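Local coordinates for 3-oxoacyl-(Acyl-carrier protein) synthase (Burkholderia xenovorans, PDB 4EFI) that probably catalyses condensation of an acyl group with a malonyl group carried on acyl-carrier protein, as a thiolase-fold ketoacyl synthase of the KAS III family, at residues A90-S95 / V150-G155. Numbering follows the deposited sequence.
Sequences ALIFVS and VLLAVG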
loop_
_atom_site.group_PDB
_atom_site.type_symbol
_atom_site.label_atom_id
_atom_site.label_comp_id
_atom_site.label_asym_id
_atom_site.label_seq_id
_atom_site.Cartn_x
_atom_site.Cartn_y
_atom_site.Cartn_z
ATOM N N ALA A 90 7.874 0.033 18.445
ATOM C CA ALA A 90 6.642 -0.576 17.954
ATOM C C ALA A 90 6.856 -1.075 16.547
ATOM O O ALA A 90 7.616 -0.474 15.769
ATOM C CB ALA A 90 5.507 0.455 17.962
ATOM N N LEU A 91 6.187 -2.169 16.221
ATOM C CA LEU A 91 6.123 -2.689 14.867
ATOM C C LEU A 91 4.656 -2.925 14.532
ATOM O O LEU A 91 3.945 -3.671 15.222
ATOM C CB LEU A 91 6.900 -4.001 14.727
ATOM C CG LEU A 91 6.983 -4.497 13.275
ATOM C CD1 LEU A 91 8.320 -5.109 12.916
ATOM C CD2 LEU A 91 5.844 -5.447 12.956
ATOM N N ILE A 92 4.210 -2.274 13.464
ATOM C CA ILE A 92 2.852 -2.439 12.970
ATOM C C ILE A 92 2.909 -3.156 11.638
ATOM O O ILE A 92 3.612 -2.699 10.740
ATOM C CB ILE A 92 2.199 -1.067 12.790
ATOM C CG1 ILE A 92 2.243 -0.270 14.103
ATOM C CG2 ILE A 92 0.750 -1.233 12.321
ATOM C CD1 ILE A 92 1.689 1.155 13.989
ATOM N N PHE A 93 2.206 -4.276 11.526
ATOM C CA PHE A 93 2.153 -5.073 10.292
ATOM C C PHE A 93 0.797 -4.893 9.639
ATOM O O PHE A 93 -0.235 -5.353 10.165
ATOM C CB PHE A 93 2.419 -6.562 10.617
ATOM C CG PHE A 93 2.370 -7.489 9.406
ATOM C CD1 PHE A 93 3.265 -7.355 8.372
ATOM C CD2 PHE A 93 1.441 -8.505 9.327
ATOM C CE1 PHE A 93 3.232 -8.228 7.272
ATOM C CE2 PHE A 93 1.398 -9.363 8.238
ATOM C CZ PHE A 93 2.301 -9.238 7.231
ATOM N N VAL A 94 0.780 -4.194 8.518
ATOM C CA VAL A 94 -0.437 -3.940 7.754
ATOM C C VAL A 94 -0.407 -4.842 6.536
ATOM O O VAL A 94 0.526 -4.749 5.709
ATOM C CB VAL A 94 -0.526 -2.482 7.311
ATOM C CG1 VAL A 94 -1.798 -2.261 6.478
ATOM C CG2 VAL A 94 -0.494 -1.578 8.536
ATOM N N SER A 95 -1.393 -5.729 6.445
ATOM C CA SER A 95 -1.418 -6.737 5.409
ATOM C C SER A 95 -2.762 -7.439 5.400
ATOM O O SER A 95 -3.465 -7.471 6.420
ATOM C CB SER A 95 -0.345 -7.779 5.662
ATOM O OG SER A 95 -0.283 -8.763 4.621
ATOM N N VAL A 150 9.527 3.649 15.312
ATOM C CA VAL A 150 8.430 2.780 14.891
ATOM C C VAL A 150 8.775 2.195 13.529
ATOM O O VAL A 150 9.256 2.919 12.646
ATOM C CB VAL A 150 7.085 3.536 14.813
ATOM C CG1 VAL A 150 5.972 2.642 14.270
ATOM C CG2 VAL A 150 6.708 4.085 16.191
ATOM N N LEU A 151 8.539 0.896 13.369
ATOM C CA LEU A 151 8.627 0.226 12.073
ATOM C C LEU A 151 7.229 -0.107 11.562
ATOM O O LEU A 151 6.407 -0.682 12.278
ATOM C CB LEU A 151 9.444 -1.069 12.181
ATOM C CG LEU A 151 10.916 -0.863 12.548
ATOM C CD1 LEU A 151 11.610 -2.216 12.589
ATOM C CD2 LEU A 151 11.607 0.038 11.545
ATOM N N LEU A 152 6.974 0.279 10.306
ATOM C CA LEU A 152 5.743 -0.052 9.626
ATOM C C LEU A 152 6.045 -1.074 8.560
ATOM O O LEU A 152 6.701 -0.767 7.556
ATOM C CB LEU A 152 5.102 1.179 8.979
ATOM C CG LEU A 152 4.911 2.407 9.852
ATOM C CD1 LEU A 152 4.412 3.550 8.986
ATOM C CD2 LEU A 152 3.975 2.128 11.003
ATOM N N ALA A 153 5.571 -2.291 8.787
ATOM C CA ALA A 153 5.751 -3.401 7.863
ATOM C C ALA A 153 4.467 -3.509 7.061
ATOM O O ALA A 153 3.428 -3.924 7.583
ATOM C CB ALA A 153 6.004 -4.679 8.649
ATOM N N VAL A 154 4.483 -3.065 5.802
ATOM C CA VAL A 154 3.282 -2.941 4.997
ATOM C C VAL A 154 3.515 -3.767 3.732
ATOM O O VAL A 154 4.426 -3.474 2.943
ATOM C CB VAL A 154 2.959 -1.479 4.670
ATOM C CG1 VAL A 154 1.670 -1.399 3.822
ATOM C CG2 VAL A 154 2.849 -0.676 5.963
ATOM N N GLY A 155 2.746 -4.838 3.560
ATOM C CA GLY A 155 3.038 -5.754 2.466
ATOM C C GLY A 155 1.906 -6.715 2.208
ATOM O O GLY A 155 1.003 -6.888 3.029
#
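The Phe-93 ring meets Ala-153 at its edge. Ala-153 CB lies in the ring plane, 3.8 Å from Phe-93 CD1. Ala-153 O approaches the ring obliquely, nearest CD1. With Phe-93 CG anti to the backbone N (chi1 179°), beside the carbonyl carbon, CD1 meets Ala-153. Cys-70 of helix 66-81 and Thr-105 and Leu-109 of helix 105-112 also touch this side chain.

Strands 90-94 and 149-156 run parallel, with Leu-91 opposite Leu-151 and Phe-93 opposite Ala-153. Five backbone hydrogen bonds join them. Ile-92 turns both its N-H and its C=O to the neighbouring strand, bonding the residues before and after Leu-152: Ile-92 N gives to Leu-151 O at 3.0 Å, and Ile-92 O receives Ala-153 N at 2.8 Å. Val-94 N then reaches Ala-153 O at 2.8 Å, and Val-94 O takes Gly-155 N. CA-H...O contacts fill in beside them, such as Phe-93 CA to Ala-153 O at 3.2 Å.

Side chains alternate between two faces. Leu-91, Phe-93, Leu-151 and Ala-153 form one, packed by helices 66-81 and 105-112. Ala-90, Ile-92, Val-150 and Leu-152 meet helix 130-143 on the other. There Ile-92 and Leu-152 lie side by side and point the same way, with Ile-92 CD1 3.9 Å from Leu-152 CD2. Val-94 CB touches Val-154 CG2 on that same face.

Beyond Val-94, Ser-95 OG lies 2.8 Å from Gly-155 O. The hydroxyl also hydrogen-bonds with Thr-97 N and Asp-156 OD1.

The pair sits inside a mixed sheet, between strands 120-124 and 176-184, in a helix-covered layer consistent with the thiolase fold. All twelve residues are buried. The five bonds satisfy the peptide groups that face each other; Leu-91 and Phe-93 turn theirs to strand 120-124. The Ser-95 hydroxyl adds a polar link beside Gly-155.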